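PDB 4G75: phosphodiesterase from Pseudomonas aeruginosa, which is a colicin M-like bacteriocin that probably kills competing bacteria by metal-dependent cleavage of lipid-linked peptidoglycan precursors. Local coordinates for residues T7-A12 / Y49-W54; I134-G139 / N160-R165; A149-G154 / K270-Y275; K173-F178 / F194-A199; M187-V192 / V219-K224. All blocks are in the same frame, centred on the assembly; numbering follows the deposited sequence.

Contact 1. Residues T7-A12 / Y49-W54; sequences TTTIVA and YVNGDW. With EDO (1,2-ethanediol), chain H.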
# COMPACT_ATOMS: atom_id res chain seq x y z
N THR A 7 9.73 6.03 -3.42
CA THR A 7 10.83 5.71 -4.33
C THR A 7 12.18 5.99 -3.69
O THR A 7 13.18 5.37 -4.04
CB THR A 7 10.73 6.48 -5.65
OG1 THR A 7 10.65 7.89 -5.38
CG2 THR A 7 9.48 6.05 -6.43
N THR A 8 12.22 6.92 -2.75
CA THR A 8 13.47 7.31 -2.10
C THR A 8 13.67 6.60 -0.77
O THR A 8 12.70 6.31 -0.06
CB THR A 8 13.53 8.82 -1.88
OG1 THR A 8 12.48 9.21 -0.98
CG2 THR A 8 13.35 9.55 -3.19
N THR A 9 14.92 6.31 -0.43
CA THR A 9 15.24 5.72 0.87
C THR A 9 15.65 6.83 1.82
O THR A 9 16.44 7.69 1.45
CB THR A 9 16.41 4.73 0.76
OG1 THR A 9 16.04 3.65 -0.11
CG2 THR A 9 16.76 4.17 2.13
N ILE A 10 15.13 6.82 3.05
CA ILE A 10 15.55 7.81 4.03
C ILE A 10 16.40 7.19 5.13
O ILE A 10 16.44 5.97 5.29
CB ILE A 10 14.36 8.56 4.66
CG1 ILE A 10 13.51 7.63 5.52
CG2 ILE A 10 13.51 9.23 3.57
CD1 ILE A 10 12.53 8.38 6.41
N VAL A 11 17.10 8.05 5.86
CA VAL A 11 17.93 7.64 6.98
C VAL A 11 17.16 7.80 8.27
O VAL A 11 16.75 8.90 8.62
CB VAL A 11 19.22 8.49 7.06
CG1 VAL A 11 20.00 8.15 8.33
CG2 VAL A 11 20.07 8.28 5.81
N ALA A 12 16.96 6.71 9.00
CA ALA A 12 16.19 6.79 10.23
C ALA A 12 16.72 5.87 11.33
O ALA A 12 17.32 4.83 11.05
CB ALA A 12 14.72 6.48 9.96
N TYR A 49 9.52 0.40 8.83
CA TYR A 49 8.32 0.90 8.14
C TYR A 49 8.60 2.13 7.27
O TYR A 49 8.06 2.24 6.15
CB TYR A 49 7.19 1.19 9.13
CG TYR A 49 6.57 -0.03 9.80
CD1 TYR A 49 6.21 -1.14 9.06
CD2 TYR A 49 6.32 -0.04 11.17
CE1 TYR A 49 5.63 -2.24 9.65
CE2 TYR A 49 5.74 -1.14 11.79
CZ TYR A 49 5.39 -2.24 11.02
OH TYR A 49 4.83 -3.33 11.61
N VAL A 50 9.41 3.06 7.77
CA VAL A 50 9.63 4.30 7.02
C VAL A 50 10.36 4.07 5.70
O VAL A 50 10.39 4.96 4.86
CB VAL A 50 10.35 5.41 7.84
CG1 VAL A 50 9.52 5.81 9.05
CG2 VAL A 50 11.76 4.97 8.25
N ASN A 51 10.92 2.89 5.50
CA ASN A 51 11.48 2.54 4.19
C ASN A 51 10.72 1.40 3.50
O ASN A 51 11.23 0.77 2.56
CB ASN A 51 12.98 2.25 4.27
CG ASN A 51 13.80 3.52 4.31
OD1 ASN A 51 13.58 4.45 3.53
ND2 ASN A 51 14.76 3.57 5.23
N GLY A 52 9.50 1.15 3.96
CA GLY A 52 8.62 0.19 3.32
C GLY A 52 8.92 -1.27 3.61
O GLY A 52 8.35 -2.16 2.98
N ASP A 53 9.81 -1.52 4.56
CA ASP A 53 10.19 -2.88 4.93
C ASP A 53 9.16 -3.41 5.93
O ASP A 53 9.46 -3.58 7.10
CB ASP A 53 11.59 -2.86 5.55
CG ASP A 53 12.21 -4.24 5.67
OD1 ASP A 53 11.90 -5.13 4.85
OD2 ASP A 53 13.04 -4.43 6.59
N TRP A 54 7.94 -3.66 5.45
CA TRP A 54 6.80 -3.83 6.36
C TRP A 54 6.44 -5.28 6.68
O TRP A 54 5.83 -5.55 7.72
CB TRP A 54 5.57 -3.11 5.79
CG TRP A 54 5.01 -3.73 4.55
CD1 TRP A 54 5.50 -3.61 3.28
CD2 TRP A 54 3.84 -4.56 4.45
NE1 TRP A 54 4.72 -4.32 2.40
CE2 TRP A 54 3.69 -4.92 3.09
CE3 TRP A 54 2.92 -5.04 5.38
CZ2 TRP A 54 2.65 -5.72 2.64
CZ3 TRP A 54 1.88 -5.84 4.93
CH2 TRP A 54 1.76 -6.18 3.58
C1 EDO H . 12.38 2.97 -1.38
O1 EDO H . 12.27 1.90 -2.32
C2 EDO H . 12.11 2.45 0.02
O2 EDO H . 13.07 1.44 0.34
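Asn-51 belongs to the Schellman motif that ends helix 34-49, and it binds both backbone polar groups of Ile-10 in the N-terminal loop. Gly-52 is the C-prime residue of the motif and has positive phi. Tyr-49 to Gly-52 form a type I turn, and from it the CB of Asn-51 points toward the loop. OD1 of Asn-51 accepts a hydrogen bond from Ile-10 N at 2.9 Å. The donor lies in the carbonyl plane, on a lone pair. On the other branch, Asn-51 ND2 donates to Ile-10 O, also at 2.9 Å. This second bond is almost straight (175°), and Ile-10 O lies in the plane of the amide. The paired bonds fix the rotation of the amide. They resemble the way a neighbouring strand would bind one residue, although neither segment is a strand.

Thr-9 reaches the same amide with its methyl group. Thr-9 CG2, anti to the backbone N, lies 3.5 Å from Asn-51 OD1. One residue before Asn-51, Val-50 CG2 packs on Ala-12 CB at 3.7 Å and on Ile-10 CD1 at 4.0 Å. A bound ethanediol, probably from the crystallisation liquor, donates from O2 to Asn-51 O.

Ile-10 and Asn-51 also rest on Arg-106 of helix 106-113. Arg-106 NH1 donates to Thr-8 O and, weakly, to Val-50 O, and so bonds to both segments.

Contact 2. Residues I134-G139 / N160-R165; sequences IDTFNG and NFPIER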
# COMPACT_ATOMS: atom_id res chain seq x y z
N ILE A 134 -10.53 7.68 6.91
CA ILE A 134 -9.40 7.08 6.20
C ILE A 134 -9.92 6.31 4.99
O ILE A 134 -10.32 5.15 5.10
CB ILE A 134 -8.59 6.15 7.12
CG1 ILE A 134 -8.13 6.92 8.37
CG2 ILE A 134 -7.40 5.57 6.39
CD1 ILE A 134 -7.40 6.05 9.39
N ASP A 135 -9.91 6.95 3.82
CA ASP A 135 -10.59 6.40 2.65
C ASP A 135 -9.76 6.42 1.36
O ASP A 135 -10.24 6.01 0.30
CB ASP A 135 -11.92 7.13 2.41
CG ASP A 135 -11.75 8.60 2.07
OD1 ASP A 135 -10.61 9.08 1.99
OD2 ASP A 135 -12.77 9.28 1.89
N THR A 136 -8.52 6.87 1.46
CA THR A 136 -7.68 7.05 0.28
C THR A 136 -6.23 6.75 0.65
O THR A 136 -5.75 7.20 1.70
CB THR A 136 -7.76 8.49 -0.23
OG1 THR A 136 -9.14 8.84 -0.41
CG2 THR A 136 -7.02 8.65 -1.56
N PHE A 137 -5.54 6.00 -0.20
CA PHE A 137 -4.14 5.65 0.05
C PHE A 137 -3.19 6.74 -0.44
O PHE A 137 -3.47 7.44 -1.42
CB PHE A 137 -3.77 4.35 -0.68
CG PHE A 137 -4.47 3.13 -0.15
CD1 PHE A 137 -4.21 2.66 1.12
CD2 PHE A 137 -5.35 2.41 -0.96
CE1 PHE A 137 -4.84 1.51 1.60
CE2 PHE A 137 -5.97 1.27 -0.49
CZ PHE A 137 -5.72 0.82 0.79
N ASN A 138 -2.04 6.85 0.22
CA ASN A 138 -0.98 7.75 -0.22
C ASN A 138 -0.22 7.28 -1.46
O ASN A 138 0.21 8.10 -2.29
CB ASN A 138 0.03 7.98 0.90
CG ASN A 138 1.09 8.99 0.52
OD1 ASN A 138 0.79 10.15 0.26
ND2 ASN A 138 2.34 8.54 0.48
N GLY A 139 -0.03 5.97 -1.58
CA GLY A 139 0.78 5.40 -2.65
C GLY A 139 2.27 5.40 -2.31
O GLY A 139 3.11 5.41 -3.21
N ASN A 160 -9.82 4.19 -1.89
CA ASN A 160 -9.40 4.76 -3.17
C ASN A 160 -7.88 4.83 -3.29
O ASN A 160 -7.21 5.26 -2.36
CB ASN A 160 -9.99 6.17 -3.33
CG ASN A 160 -11.45 6.14 -3.75
OD1 ASN A 160 -12.25 6.97 -3.31
ND2 ASN A 160 -11.80 5.19 -4.60
N PHE A 161 -7.35 4.38 -4.42
CA PHE A 161 -5.94 4.55 -4.77
C PHE A 161 -5.92 5.43 -6.02
O PHE A 161 -6.05 4.93 -7.14
CB PHE A 161 -5.30 3.18 -5.07
CG PHE A 161 -3.80 3.15 -4.92
CD1 PHE A 161 -3.02 4.26 -5.24
CD2 PHE A 161 -3.16 2.00 -4.48
CE1 PHE A 161 -1.64 4.23 -5.11
CE2 PHE A 161 -1.78 1.95 -4.35
CZ PHE A 161 -1.02 3.07 -4.66
N PRO A 162 -5.80 6.75 -5.83
CA PRO A 162 -5.85 7.64 -7.00
C PRO A 162 -4.86 7.19 -8.08
O PRO A 162 -3.72 6.83 -7.78
CB PRO A 162 -5.47 9.00 -6.42
CG PRO A 162 -5.89 8.92 -4.95
CD PRO A 162 -5.61 7.49 -4.56
N ILE A 163 -5.29 7.20 -9.34
CA ILE A 163 -4.50 6.60 -10.41
C ILE A 163 -3.11 7.21 -10.54
O ILE A 163 -2.15 6.51 -10.81
CB ILE A 163 -5.25 6.64 -11.77
CG1 ILE A 163 -4.61 5.66 -12.76
CG2 ILE A 163 -5.33 8.06 -12.31
CD1 ILE A 163 -5.40 5.51 -14.08
N GLU A 164 -3.00 8.52 -10.34
CA GLU A 164 -1.71 9.20 -10.46
C GLU A 164 -0.75 8.82 -9.33
O GLU A 164 0.46 9.03 -9.44
CB GLU A 164 -1.89 10.73 -10.54
CG GLU A 164 -2.39 11.40 -9.26
CD GLU A 164 -3.91 11.39 -9.11
OE1 GLU A 164 -4.61 10.71 -9.90
OE2 GLU A 164 -4.41 12.07 -8.19
N ARG A 165 -1.28 8.27 -8.24
CA ARG A 165 -0.42 7.87 -7.12
C ARG A 165 0.10 6.45 -7.26
O ARG A 165 0.93 6.02 -6.47
CB ARG A 165 -1.13 8.06 -5.77
CG ARG A 165 -1.37 9.53 -5.44
CD ARG A 165 -2.03 9.75 -4.08
NE ARG A 165 -2.02 11.18 -3.77
CZ ARG A 165 -1.12 11.78 -3.01
NH1 ARG A 165 -0.15 11.09 -2.42
NH2 ARG A 165 -1.21 13.08 -2.81
O HOH W 1 2.89 4.23 -5.74
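Asp-135 O accepts a hydrogen bond from Asn-160 N at 2.9 Å, the first of two bonds in an isolated beta bridge. Thr-136 pairs with Asn-160 here. Its OG1 donates back to Asp-135 OD1, and its CG2 touches Pro-162 CD at 3.5 Å. Phe-137 N completes the bridge, donating to Asn-160 O at 2.8 Å, nearly along the C=O axis. The Phe-137 ring meets that of Phe-161 obliquely, with planes at 56°. Phe-137 O is buried without a polar partner. Asn-138 O takes a bond of 3.0 Å from Arg-165 NH1. Asn-138 O lies in the guanidinium plane, and the donor sits on a lone pair. NH1 also donates to Val-2 O. Gly-139 CA lies 3.6 Å from Phe-161 CZ. A water within 2.8 Å of both Gly-139 O and Arg-165 O may also serve other acceptors.

Phe-137 packs on helix 143-153 and strand 275-278. Thr-136 and Arg-165 touch Phe-100 of helix 81-102. The Phe-161 side chain is about 4 Å from that of Val-211, which binds magnesium.

Contact 3. Residues A149-G154 / K270-Y275; sequences AHYLTG and KDTTPY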
# COMPACT_ATOMS: atom_id res chain seq x y z
N ALA A 149 -3.88 -3.78 6.53
CA ALA A 149 -4.60 -3.45 7.74
C ALA A 149 -6.09 -3.30 7.45
O ALA A 149 -6.94 -3.74 8.23
CB ALA A 149 -4.03 -2.20 8.38
N HIS A 150 -6.42 -2.68 6.32
CA HIS A 150 -7.83 -2.50 5.96
C HIS A 150 -8.52 -3.82 5.63
O HIS A 150 -9.73 -3.98 5.83
CB HIS A 150 -7.98 -1.51 4.80
CG HIS A 150 -9.40 -1.08 4.59
ND1 HIS A 150 -9.98 -0.05 5.30
CD2 HIS A 150 -10.37 -1.58 3.79
CE1 HIS A 150 -11.23 0.09 4.92
NE2 HIS A 150 -11.50 -0.83 4.01
N TYR A 151 -7.76 -4.77 5.12
CA TYR A 151 -8.25 -6.12 4.88
C TYR A 151 -8.67 -6.76 6.21
O TYR A 151 -9.73 -7.38 6.32
CB TYR A 151 -7.13 -6.92 4.20
CG TYR A 151 -7.41 -8.38 3.94
CD1 TYR A 151 -8.50 -8.77 3.16
CD2 TYR A 151 -6.56 -9.36 4.41
CE1 TYR A 151 -8.74 -10.12 2.91
CE2 TYR A 151 -6.79 -10.71 4.16
CZ TYR A 151 -7.88 -11.08 3.41
OH TYR A 151 -8.10 -12.41 3.15
N LEU A 152 -7.84 -6.56 7.24
CA LEU A 152 -8.09 -7.16 8.55
C LEU A 152 -9.23 -6.50 9.33
O LEU A 152 -9.94 -7.18 10.08
CB LEU A 152 -6.82 -7.13 9.41
CG LEU A 152 -5.58 -7.81 8.84
CD1 LEU A 152 -4.50 -7.93 9.92
CD2 LEU A 152 -5.90 -9.17 8.25
N THR A 153 -9.39 -5.19 9.17
CA THR A 153 -10.25 -4.43 10.08
C THR A 153 -11.23 -3.45 9.42
O THR A 153 -12.06 -2.86 10.11
CB THR A 153 -9.40 -3.63 11.10
OG1 THR A 153 -8.56 -2.71 10.39
CG2 THR A 153 -8.54 -4.56 11.93
N GLY A 154 -11.12 -3.27 8.11
CA GLY A 154 -11.96 -2.29 7.42
C GLY A 154 -13.38 -2.73 7.14
O GLY A 154 -14.22 -1.93 6.74
N LYS A 270 -11.25 -11.59 13.20
CA LYS A 270 -12.44 -12.29 12.73
C LYS A 270 -13.27 -11.51 11.72
O LYS A 270 -14.17 -12.06 11.10
CB LYS A 270 -13.30 -12.71 13.93
CG LYS A 270 -12.60 -13.66 14.88
CD LYS A 270 -13.58 -14.29 15.85
CE LYS A 270 -12.95 -15.43 16.64
NZ LYS A 270 -13.91 -16.03 17.61
N ASP A 271 -12.97 -10.23 11.55
CA ASP A 271 -13.69 -9.41 10.58
C ASP A 271 -12.98 -9.30 9.24
O ASP A 271 -13.44 -8.60 8.35
CB ASP A 271 -13.95 -8.01 11.15
CG ASP A 271 -14.80 -8.05 12.40
OD1 ASP A 271 -15.84 -8.74 12.39
OD2 ASP A 271 -14.42 -7.39 13.39
N THR A 272 -11.85 -9.99 9.09
CA THR A 272 -11.08 -9.94 7.85
C THR A 272 -11.95 -10.26 6.64
O THR A 272 -12.66 -11.26 6.63
CB THR A 272 -9.91 -10.93 7.86
OG1 THR A 272 -9.00 -10.59 8.92
CG2 THR A 272 -9.17 -10.91 6.53
N THR A 273 -11.89 -9.41 5.62
CA THR A 273 -12.68 -9.64 4.41
C THR A 273 -12.15 -8.80 3.25
O THR A 273 -11.65 -7.69 3.47
CB THR A 273 -14.17 -9.36 4.66
OG1 THR A 273 -14.96 -9.99 3.63
CG2 THR A 273 -14.45 -7.87 4.70
N PRO A 274 -12.24 -9.32 2.03
CA PRO A 274 -11.79 -8.53 0.87
C PRO A 274 -12.57 -7.23 0.77
O PRO A 274 -13.69 -7.10 1.28
CB PRO A 274 -12.12 -9.44 -0.32
CG PRO A 274 -12.11 -10.83 0.26
CD PRO A 274 -12.70 -10.67 1.63
N TYR A 275 -11.98 -6.25 0.09
CA TYR A 275 -12.68 -4.99 -0.14
C TYR A 275 -12.24 -4.42 -1.47
O TYR A 275 -11.14 -4.72 -1.93
CB TYR A 275 -12.39 -4.00 0.98
CG TYR A 275 -10.93 -3.62 1.08
CD1 TYR A 275 -10.45 -2.47 0.47
CD2 TYR A 275 -10.04 -4.43 1.77
CE1 TYR A 275 -9.10 -2.12 0.56
CE2 TYR A 275 -8.69 -4.09 1.87
CZ TYR A 275 -8.24 -2.93 1.27
OH TYR A 275 -6.91 -2.61 1.36
O HOH W 2 -12.12 -5.16 4.59
O HOH W 3 -12.13 -6.32 7.74
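His-150 has CG anti to its backbone N (chi1 -168°), while Tyr-275 CG lies between its own N and carbonyl carbon (chi1 62°). These torsions bring the rings into a T-shaped (edge-to-face) pair between the end of helix 143-153 and the start of strand 275-278. The planes meet at 71°. His-150 CD2 points over the centre of the Tyr-275 ring, 3.2 Å above its plane. Both polar ends are held nearby: His-150 NE2 by Lys-157 O, and Tyr-275 OH by Ala-147 O.

One residue on, Tyr-151 O accepts a hydrogen bond from Thr-273 N at 3.0 Å. One water lies within bonding distance of both this oxygen and Asp-271 O, and a second within bonding distance of His-150 O and Thr-273 O. These waters accompany the direct bond between helix end and loop. Leu-152 CD2 lies beside Thr-272 OG1, which is bonded to Phe-269 O. The Thr-272 methyl makes a CH-pi contact, with CG2 3.5 Å from the centroid of the Tyr-151 ring and over its face.

Contact 4. Residues K173-F178 / F194-A199; sequences KAMPQF and FNVPYA. With EDO (1,2-ethanediol), chain G.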
# COMPACT_ATOMS: atom_id res chain seq x y z
N LYS A 173 1.81 3.32 -27.01
CA LYS A 173 2.34 2.91 -28.31
C LYS A 173 2.83 1.47 -28.33
O LYS A 173 2.87 0.84 -29.39
CB LYS A 173 3.45 3.85 -28.77
CG LYS A 173 2.94 5.23 -29.18
CD LYS A 173 4.00 6.03 -29.91
CE LYS A 173 5.10 6.46 -28.96
NZ LYS A 173 4.60 7.41 -27.92
N ALA A 174 3.20 0.94 -27.17
CA ALA A 174 3.75 -0.41 -27.09
C ALA A 174 2.69 -1.47 -26.81
O ALA A 174 2.97 -2.67 -26.85
CB ALA A 174 4.86 -0.47 -26.04
N MSE A 175 1.47 -1.04 -26.51
CA MSE A 175 0.38 -1.97 -26.25
C MSE A 175 -0.07 -2.63 -27.54
O MSE A 175 -0.44 -1.95 -28.48
CB MSE A 175 -0.81 -1.25 -25.61
CG MSE A 175 -0.52 -0.67 -24.25
SE MSE A 175 -2.06 0.34 -23.62
CE MSE A 175 -1.33 0.94 -21.91
N PRO A 176 -0.06 -3.97 -27.58
CA PRO A 176 -0.55 -4.66 -28.77
C PRO A 176 -1.98 -4.27 -29.15
O PRO A 176 -2.29 -4.20 -30.34
CB PRO A 176 -0.49 -6.13 -28.35
CG PRO A 176 0.68 -6.17 -27.42
CD PRO A 176 0.61 -4.88 -26.64
N GLN A 177 -2.83 -3.99 -28.17
CA GLN A 177 -4.20 -3.60 -28.49
C GLN A 177 -4.21 -2.26 -29.21
O GLN A 177 -4.95 -2.06 -30.18
CB GLN A 177 -5.07 -3.53 -27.25
CG GLN A 177 -5.33 -4.87 -26.61
CD GLN A 177 -6.28 -4.78 -25.44
OE1 GLN A 177 -5.87 -4.85 -24.28
NE2 GLN A 177 -7.57 -4.60 -25.73
N PHE A 178 -3.37 -1.34 -28.75
CA PHE A 178 -3.28 -0.05 -29.43
C PHE A 178 -2.68 -0.19 -30.83
O PHE A 178 -3.18 0.39 -31.78
CB PHE A 178 -2.49 0.97 -28.62
CG PHE A 178 -2.43 2.31 -29.28
CD1 PHE A 178 -3.49 3.19 -29.18
CD2 PHE A 178 -1.33 2.68 -30.04
CE1 PHE A 178 -3.46 4.42 -29.80
CE2 PHE A 178 -1.29 3.91 -30.67
CZ PHE A 178 -2.36 4.78 -30.55
N PHE A 194 -10.70 0.66 -25.29
CA PHE A 194 -10.36 -0.73 -25.02
C PHE A 194 -9.81 -0.96 -23.61
O PHE A 194 -9.39 -0.02 -22.93
CB PHE A 194 -9.41 -1.29 -26.10
CG PHE A 194 -8.07 -0.60 -26.16
CD1 PHE A 194 -7.01 -1.04 -25.39
CD2 PHE A 194 -7.86 0.45 -27.04
CE1 PHE A 194 -5.77 -0.43 -25.47
CE2 PHE A 194 -6.62 1.07 -27.12
CZ PHE A 194 -5.58 0.63 -26.33
N ASN A 195 -9.84 -2.21 -23.17
CA ASN A 195 -9.36 -2.60 -21.85
C ASN A 195 -8.08 -3.40 -21.95
O ASN A 195 -7.93 -4.23 -22.85
CB ASN A 195 -10.43 -3.43 -21.12
CG ASN A 195 -11.75 -2.72 -21.04
OD1 ASN A 195 -11.80 -1.52 -20.77
ND2 ASN A 195 -12.84 -3.45 -21.29
N VAL A 196 -7.16 -3.17 -21.03
CA VAL A 196 -5.88 -3.89 -21.03
C VAL A 196 -5.40 -4.14 -19.61
O VAL A 196 -5.40 -3.24 -18.77
CB VAL A 196 -4.77 -3.13 -21.81
CG1 VAL A 196 -5.36 -2.11 -22.76
CG2 VAL A 196 -3.76 -2.48 -20.87
N PRO A 197 -5.01 -5.39 -19.32
CA PRO A 197 -4.42 -5.70 -18.02
C PRO A 197 -3.04 -5.06 -17.93
O PRO A 197 -2.33 -4.95 -18.93
CB PRO A 197 -4.30 -7.23 -18.03
CG PRO A 197 -5.21 -7.69 -19.14
CD PRO A 197 -5.19 -6.59 -20.15
N TYR A 198 -2.67 -4.63 -16.73
CA TYR A 198 -1.42 -3.92 -16.55
C TYR A 198 -0.79 -4.34 -15.24
O TYR A 198 -1.41 -4.25 -14.18
CB TYR A 198 -1.65 -2.41 -16.56
CG TYR A 198 -0.39 -1.61 -16.78
CD1 TYR A 198 0.05 -1.32 -18.07
CD2 TYR A 198 0.36 -1.16 -15.71
CE1 TYR A 198 1.21 -0.58 -18.28
CE2 TYR A 198 1.53 -0.43 -15.91
CZ TYR A 198 1.95 -0.15 -17.19
OH TYR A 198 3.10 0.58 -17.39
N ALA A 199 0.45 -4.82 -15.33
CA ALA A 199 1.18 -5.26 -14.14
C ALA A 199 1.84 -4.04 -13.53
O ALA A 199 2.87 -3.58 -14.02
CB ALA A 199 2.23 -6.29 -14.53
C1 EDO G . 2.41 -5.19 -17.95
O1 EDO G . 1.11 -5.73 -17.71
C2 EDO G . 2.46 -3.74 -17.49
O2 EDO G . 3.49 -3.05 -18.21
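Phe-194 presents its ring to the first turn of helix 176-184, meeting Met-175, Gln-177 and Phe-178 from different directions. Its CG takes the crowded position between the backbone N and the carbonyl carbon (chi1 63°). The selenium of Met-175, a selenomethionine at the N-cap position, comes to the ring edge, 4.2 Å from Phe-194 CE1. This is a Met-aromatic contact near the plane of the ring.

Gln-177 crosses the ring obliquely. Its CB sits 3.6 Å from Phe-194 CE1, and its backbone carbonyl carbon lies over one face, toward the rim. The extended side chain ends near Asn-195 O. At the far tip of the ring, Phe-194 CZ packs on Phe-178 CB at 3.9 Å.

The helix start lies against strand 188-199, which is hydrogen-bonded to strand 213-224 through Phe-194, Val-196 and Tyr-198. Phe-194 and Val-196 also pack on Ile-218 of that strand. Phe-178 touches Ile-287 of strand 283-290, so the helix meets two separate strands of the sheet.

Contact 5. Residues M187-V192 / V219-K224; sequences MGQTTV and VGILVK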
# COMPACT_ATOMS: atom_id res chain seq x y z
N MSE A 187 -9.46 5.50 -42.06
CA MSE A 187 -8.90 6.83 -42.24
C MSE A 187 -9.81 7.81 -41.51
O MSE A 187 -10.99 7.52 -41.30
CB MSE A 187 -8.85 7.16 -43.73
CG MSE A 187 -7.73 8.10 -44.16
SE MSE A 187 -5.94 7.35 -43.92
CE MSE A 187 -6.37 5.46 -44.06
N GLY A 188 -9.27 8.95 -41.10
CA GLY A 188 -10.06 9.94 -40.40
C GLY A 188 -10.14 9.73 -38.90
O GLY A 188 -9.24 9.13 -38.31
N GLN A 189 -11.22 10.22 -38.30
CA GLN A 189 -11.38 10.22 -36.85
C GLN A 189 -12.16 9.00 -36.36
O GLN A 189 -13.24 8.70 -36.86
CB GLN A 189 -12.07 11.51 -36.41
CG GLN A 189 -12.49 11.56 -34.97
CD GLN A 189 -13.14 12.89 -34.61
OE1 GLN A 189 -14.06 12.93 -33.79
NE2 GLN A 189 -12.66 13.97 -35.21
N THR A 190 -11.60 8.31 -35.36
CA THR A 190 -12.19 7.10 -34.79
C THR A 190 -12.26 7.20 -33.27
O THR A 190 -11.34 7.73 -32.65
CB THR A 190 -11.34 5.85 -35.13
OG1 THR A 190 -11.35 5.62 -36.54
CG2 THR A 190 -11.87 4.62 -34.41
N THR A 191 -13.31 6.66 -32.67
CA THR A 191 -13.38 6.60 -31.22
C THR A 191 -12.67 5.34 -30.75
O THR A 191 -12.92 4.25 -31.26
CB THR A 191 -14.83 6.59 -30.72
OG1 THR A 191 -15.49 7.80 -31.13
CG2 THR A 191 -14.86 6.50 -29.20
N VAL A 192 -11.78 5.51 -29.78
CA VAL A 192 -10.98 4.41 -29.27
C VAL A 192 -11.42 4.13 -27.85
O VAL A 192 -11.61 5.05 -27.06
CB VAL A 192 -9.48 4.76 -29.27
CG1 VAL A 192 -8.68 3.64 -28.65
CG2 VAL A 192 -8.99 5.04 -30.69
N VAL A 219 -9.18 5.34 -23.55
CA VAL A 219 -10.30 5.95 -24.26
C VAL A 219 -9.91 7.31 -24.84
O VAL A 219 -9.28 8.13 -24.17
CB VAL A 219 -11.52 6.12 -23.34
CG1 VAL A 219 -11.18 7.00 -22.15
CG2 VAL A 219 -12.70 6.69 -24.11
N GLY A 220 -10.28 7.54 -26.09
CA GLY A 220 -9.95 8.79 -26.74
C GLY A 220 -10.30 8.82 -28.20
O GLY A 220 -11.12 8.03 -28.69
N ILE A 221 -9.68 9.74 -28.92
CA ILE A 221 -9.96 9.92 -30.33
C ILE A 221 -8.69 9.72 -31.12
O ILE A 221 -7.67 10.35 -30.85
CB ILE A 221 -10.49 11.33 -30.60
CG1 ILE A 221 -11.80 11.56 -29.84
CG2 ILE A 221 -10.68 11.54 -32.09
CD1 ILE A 221 -12.43 12.90 -30.11
N LEU A 222 -8.74 8.82 -32.09
CA LEU A 222 -7.63 8.59 -33.00
C LEU A 222 -7.92 9.28 -34.32
O LEU A 222 -9.04 9.22 -34.83
CB LEU A 222 -7.48 7.09 -33.25
CG LEU A 222 -6.49 6.67 -34.34
CD1 LEU A 222 -5.06 6.96 -33.91
CD2 LEU A 222 -6.66 5.19 -34.66
N VAL A 223 -6.92 9.96 -34.88
CA VAL A 223 -7.01 10.46 -36.24
C VAL A 223 -5.92 9.83 -37.10
O VAL A 223 -4.74 9.91 -36.75
CB VAL A 223 -6.89 12.00 -36.30
CG1 VAL A 223 -6.88 12.47 -37.76
CG2 VAL A 223 -8.04 12.64 -35.54
N LYS A 224 -6.32 9.19 -38.19
CA LYS A 224 -5.36 8.72 -39.19
C LYS A 224 -5.49 9.56 -40.45
O LYS A 224 -6.56 9.61 -41.06
CB LYS A 224 -5.58 7.24 -39.51
CG LYS A 224 -5.32 6.32 -38.32
CD LYS A 224 -5.76 4.90 -38.62
CE LYS A 224 -4.88 4.27 -39.69
NZ LYS A 224 -5.23 2.83 -39.89
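Gly-188, Thr-190 and Val-192 pair with Lys-224, Leu-222 and Gly-220 as the hydrogen-bonded pairs of an antiparallel ladder. Each pair makes two backbone bonds, six in all; that from Gly-188 N to Lys-224 O is 2.8 Å long. Gln-189 with Val-223 and Thr-191 with Ile-221 are the non-hydrogen-bonded pairs. Alpha hydrogens fill in between the bonds, as where Gln-189 CA meets Leu-222 O at 3.2 Å.

Side chains touch on the diagonal. On one face Gln-189 lies across Ile-221 at a slant, and Gln-189 CG lies 3.4 Å from Ile-221 CG2. The glutamine CG is anti to the backbone N (chi1 172°), and the chain beyond it is extended. On the other face Val-192 CG2 packs on Leu-222 CB at 3.6 Å, beside Gly-220, which has no side chain to add. At the end of the ladder Met-187, a selenomethionine, lays CG 3.6 Å from Lys-224 O.

Further out, strand 213-224 bonds on its other edge to strand 229-243, through Val-219, Ile-221 and Val-223. Helix 176-184 covers the face of Val-192 and Leu-222 with Val-181 and Leu-182. Lys-224 NZ donates to Leu-182 O and Ser-185 O, at the C-terminal end of that helix. Its positive charge would suit the partial negative charge of a helix C terminus. The contact thus combines a regular backbone ladder with a face packed by the helix at Val-192 and Leu-222, while Gln-189, Thr-191 and Ile-221 on the other face are exposed.

Overall arrangement
From the N terminus, contact 1 comes first, closing a mainly helical loop that joins the start of the chain to the end of helix 34-49. The other four follow within the colicin M-like region. Contact 2 (134-139 with 160-165) closes a short loop around helix 143-153. Contact 3 opens within that loop and closes 116 residues later, so the two cross. They also touch, with Phe-137 CZ 3.7 Å from Tyr-275 OH. Contacts 4 and 5 fall between the two segments of contact 3. They cross each other and share strand 188-199, which contact 4 ties to helix 176-184 and contact 5 to strand 213-224. Their centres are about 16 Å apart.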